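Local structure of secretory-abundant heat soluble protein 1 (Ramazzottius varieornatus, 5XN9) at residues Trp46-Asp50 and His51-Gln55. The protein is a secreted, heat-soluble protein with a fatty-acid-binding-protein-like fold that acts as a molecular shield when water is scarce, supporting desiccation tolerance. Sequence-based numbering, arbitrary orientation. Where two conformers were deposited one is given.
Sequences WKEGD and HYHHQ. With EDO (1,2-ethanediol), chain H.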
loop_
_atom_site.group_PDB
_atom_site.type_symbol
_atom_site.label_atom_id
_atom_site.label_comp_id
_atom_site.label_asym_id
_atom_site.label_seq_id
_atom_site.Cartn_x
_atom_site.Cartn_y
_atom_site.Cartn_z
ATOM N N TRP A 46 2.378 -11.720 2.972
ATOM C CA TRP A 46 2.355 -13.136 3.309
ATOM C C TRP A 46 1.846 -13.306 4.729
ATOM O O TRP A 46 1.739 -12.344 5.500
ATOM C CB TRP A 46 3.724 -13.799 3.114
ATOM C CG TRP A 46 4.795 -13.400 4.090
ATOM C CD1 TRP A 46 5.229 -14.128 5.169
ATOM C CD2 TRP A 46 5.607 -12.218 4.055
ATOM N NE1 TRP A 46 6.248 -13.465 5.811
ATOM C CE2 TRP A 46 6.504 -12.294 5.146
ATOM C CE3 TRP A 46 5.663 -11.105 3.212
ATOM C CZ2 TRP A 46 7.445 -11.295 5.415
ATOM C CZ3 TRP A 46 6.595 -10.105 3.490
ATOM C CH2 TRP A 46 7.472 -10.213 4.581
ATOM N N LYS A 47 1.489 -14.541 5.055
ATOM C CA LYS A 47 0.915 -14.853 6.353
ATOM C C LYS A 47 1.929 -15.593 7.211
ATOM O O LYS A 47 2.699 -16.428 6.710
ATOM C CB LYS A 47 -0.356 -15.684 6.205
ATOM C CG LYS A 47 -1.204 -15.738 7.464
ATOM C CD LYS A 47 -2.509 -16.463 7.217
ATOM C CE LYS A 47 -3.353 -16.492 8.473
ATOM N NZ LYS A 47 -4.644 -17.215 8.272
ATOM N N GLU A 48 1.924 -15.279 8.513
ATOM C CA GLU A 48 2.808 -15.902 9.508
ATOM C C GLU A 48 1.957 -16.308 10.700
ATOM O O GLU A 48 1.865 -15.574 11.685
ATOM C CB GLU A 48 3.906 -14.941 9.937
ATOM C CG GLU A 48 4.906 -14.615 8.853
ATOM C CD GLU A 48 5.820 -15.781 8.515
ATOM O OE1 GLU A 48 6.728 -15.581 7.688
ATOM O OE2 GLU A 48 5.654 -16.883 9.086
ATOM N N GLY A 49 1.324 -17.462 10.602
ATOM C CA GLY A 49 0.517 -17.971 11.688
ATOM C C GLY A 49 -0.699 -17.118 11.958
ATOM O O GLY A 49 -1.711 -17.216 11.259
ATOM N N ASP A 50 -0.594 -16.258 12.968
ATOM C CA ASP A 50 -1.709 -15.466 13.461
ATOM C C ASP A 50 -1.665 -14.022 12.989
ATOM O O ASP A 50 -2.420 -13.192 13.499
ATOM C CB ASP A 50 -1.756 -15.514 14.993
ATOM C CG ASP A 50 -0.447 -15.059 15.651
ATOM O OD1 ASP A 50 0.532 -14.751 14.946
ATOM O OD2 ASP A 50 -0.393 -15.037 16.901
ATOM N N HIS A 51 -0.799 -13.699 12.035
ATOM C CA HIS A 51 -0.696 -12.332 11.553
ATOM C C HIS A 51 -0.150 -12.366 10.136
ATOM O O HIS A 51 0.271 -13.414 9.633
ATOM C CB HIS A 51 0.179 -11.470 12.472
ATOM C CG HIS A 51 1.615 -11.893 12.516
ATOM N ND1 HIS A 51 2.041 -13.004 13.214
ATOM C CD2 HIS A 51 2.726 -11.341 11.972
ATOM C CE1 HIS A 51 3.353 -13.124 13.083
ATOM N NE2 HIS A 51 3.792 -12.130 12.333
ATOM N N TYR A 52 -0.202 -11.208 9.490
ATOM C CA TYR A 52 0.340 -11.024 8.159
ATOM C C TYR A 52 1.513 -10.064 8.211
ATOM O O TYR A 52 1.626 -9.231 9.119
ATOM C CB TYR A 52 -0.704 -10.416 7.215
ATOM C CG TYR A 52 -1.832 -11.344 6.854
ATOM C CD1 TYR A 52 -2.957 -11.445 7.661
ATOM C CD2 TYR A 52 -1.782 -12.115 5.691
ATOM C CE1 TYR A 52 -4.001 -12.306 7.324
ATOM C CE2 TYR A 52 -2.815 -12.967 5.344
ATOM C CZ TYR A 52 -3.918 -13.061 6.159
ATOM O OH TYR A 52 -4.934 -13.906 5.798
ATOM N N HIS A 53 2.404 -10.197 7.236
ATOM C CA HIS A 53 3.403 -9.178 6.957
ATOM C C HIS A 53 3.135 -8.549 5.606
ATOM O O HIS A 53 2.737 -9.231 4.654
ATOM C CB HIS A 53 4.812 -9.760 6.940
ATOM C CG HIS A 53 5.338 -10.068 8.300
ATOM N ND1 HIS A 53 6.298 -9.296 8.916
ATOM C CD2 HIS A 53 5.031 -11.056 9.172
ATOM C CE1 HIS A 53 6.581 -9.813 10.098
ATOM N NE2 HIS A 53 5.814 -10.870 10.286
ATOM N N HIS A 54 3.392 -7.248 5.530
ATOM C CA HIS A 54 3.268 -6.488 4.300
ATOM C C HIS A 54 4.559 -5.694 4.197
ATOM O O HIS A 54 4.786 -4.759 4.980
ATOM C CB HIS A 54 2.058 -5.563 4.355
ATOM C CG HIS A 54 1.924 -4.694 3.153
ATOM N ND1 HIS A 54 1.026 -3.649 3.089
ATOM C CD2 HIS A 54 2.562 -4.723 1.958
ATOM C CE1 HIS A 54 1.129 -3.062 1.911
ATOM N NE2 HIS A 54 2.050 -3.695 1.205
ATOM N N GLN A 55 5.431 -6.085 3.274
ATOM C CA GLN A 55 6.692 -5.393 3.081
ATOM C C GLN A 55 6.575 -4.519 1.844
ATOM O O GLN A 55 6.245 -5.009 0.758
ATOM C CB GLN A 55 7.841 -6.379 2.919
ATOM C CG GLN A 55 9.190 -5.705 2.831
ATOM C CD GLN A 55 10.247 -6.661 2.360
ATOM O OE1 GLN A 55 10.384 -6.902 1.161
ATOM N NE2 GLN A 55 10.985 -7.236 3.299
HETATM C C1 EDO H . 3.002 -21.010 7.961
HETATM O O1 EDO H . 3.840 -21.985 8.593
HETATM C C2 EDO H . 2.109 -20.340 8.999
HETATM O O2 EDO H . 1.228 -19.420 8.343
HETATM O O HOH W 1 -6.671 -14.611 7.724
#
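The indole of Trp46 lies against His53, whose CB sits 3.5 Å from the centroid of the Trp46 six-membered ring, almost on its normal. In the conformer described, the His53 imidazole runs nearly parallel to the indole (12°) but is slid aside and barely overlaps it. With CG between its backbone N and carbonyl carbon (chi1 70°), the Trp46 ring swings across to the partner strand, where Gln55 CB meets its edge; in the ring plane, NE1 donates to Glu48 OE1 at 2.9 Å. On the opposite sheet face the extended Lys47 chain crosses the buried Tyr52 ring, with CG over the ring. The two strands form a beta hairpin of the FABP-like barrel, closed by a type II' turn from Glu48 to His51 whose Gly49 has a positive phi, which favours glycine. An alanine in place of Trp46 would probably bare His53 CB and leave Glu48 OE1 without its indole donor. Toward the turn the packing thins: Glu48 CB still lies over the His51 ring, whose ND1 gives Asp50 OD1 a straight, in-plane 2.9 Å bond, while His53 ND1 bonds to Asp66. At the exposed tip, Gly49 N donates to O2 of a 1,2-ethanediol, 3.0 Å away.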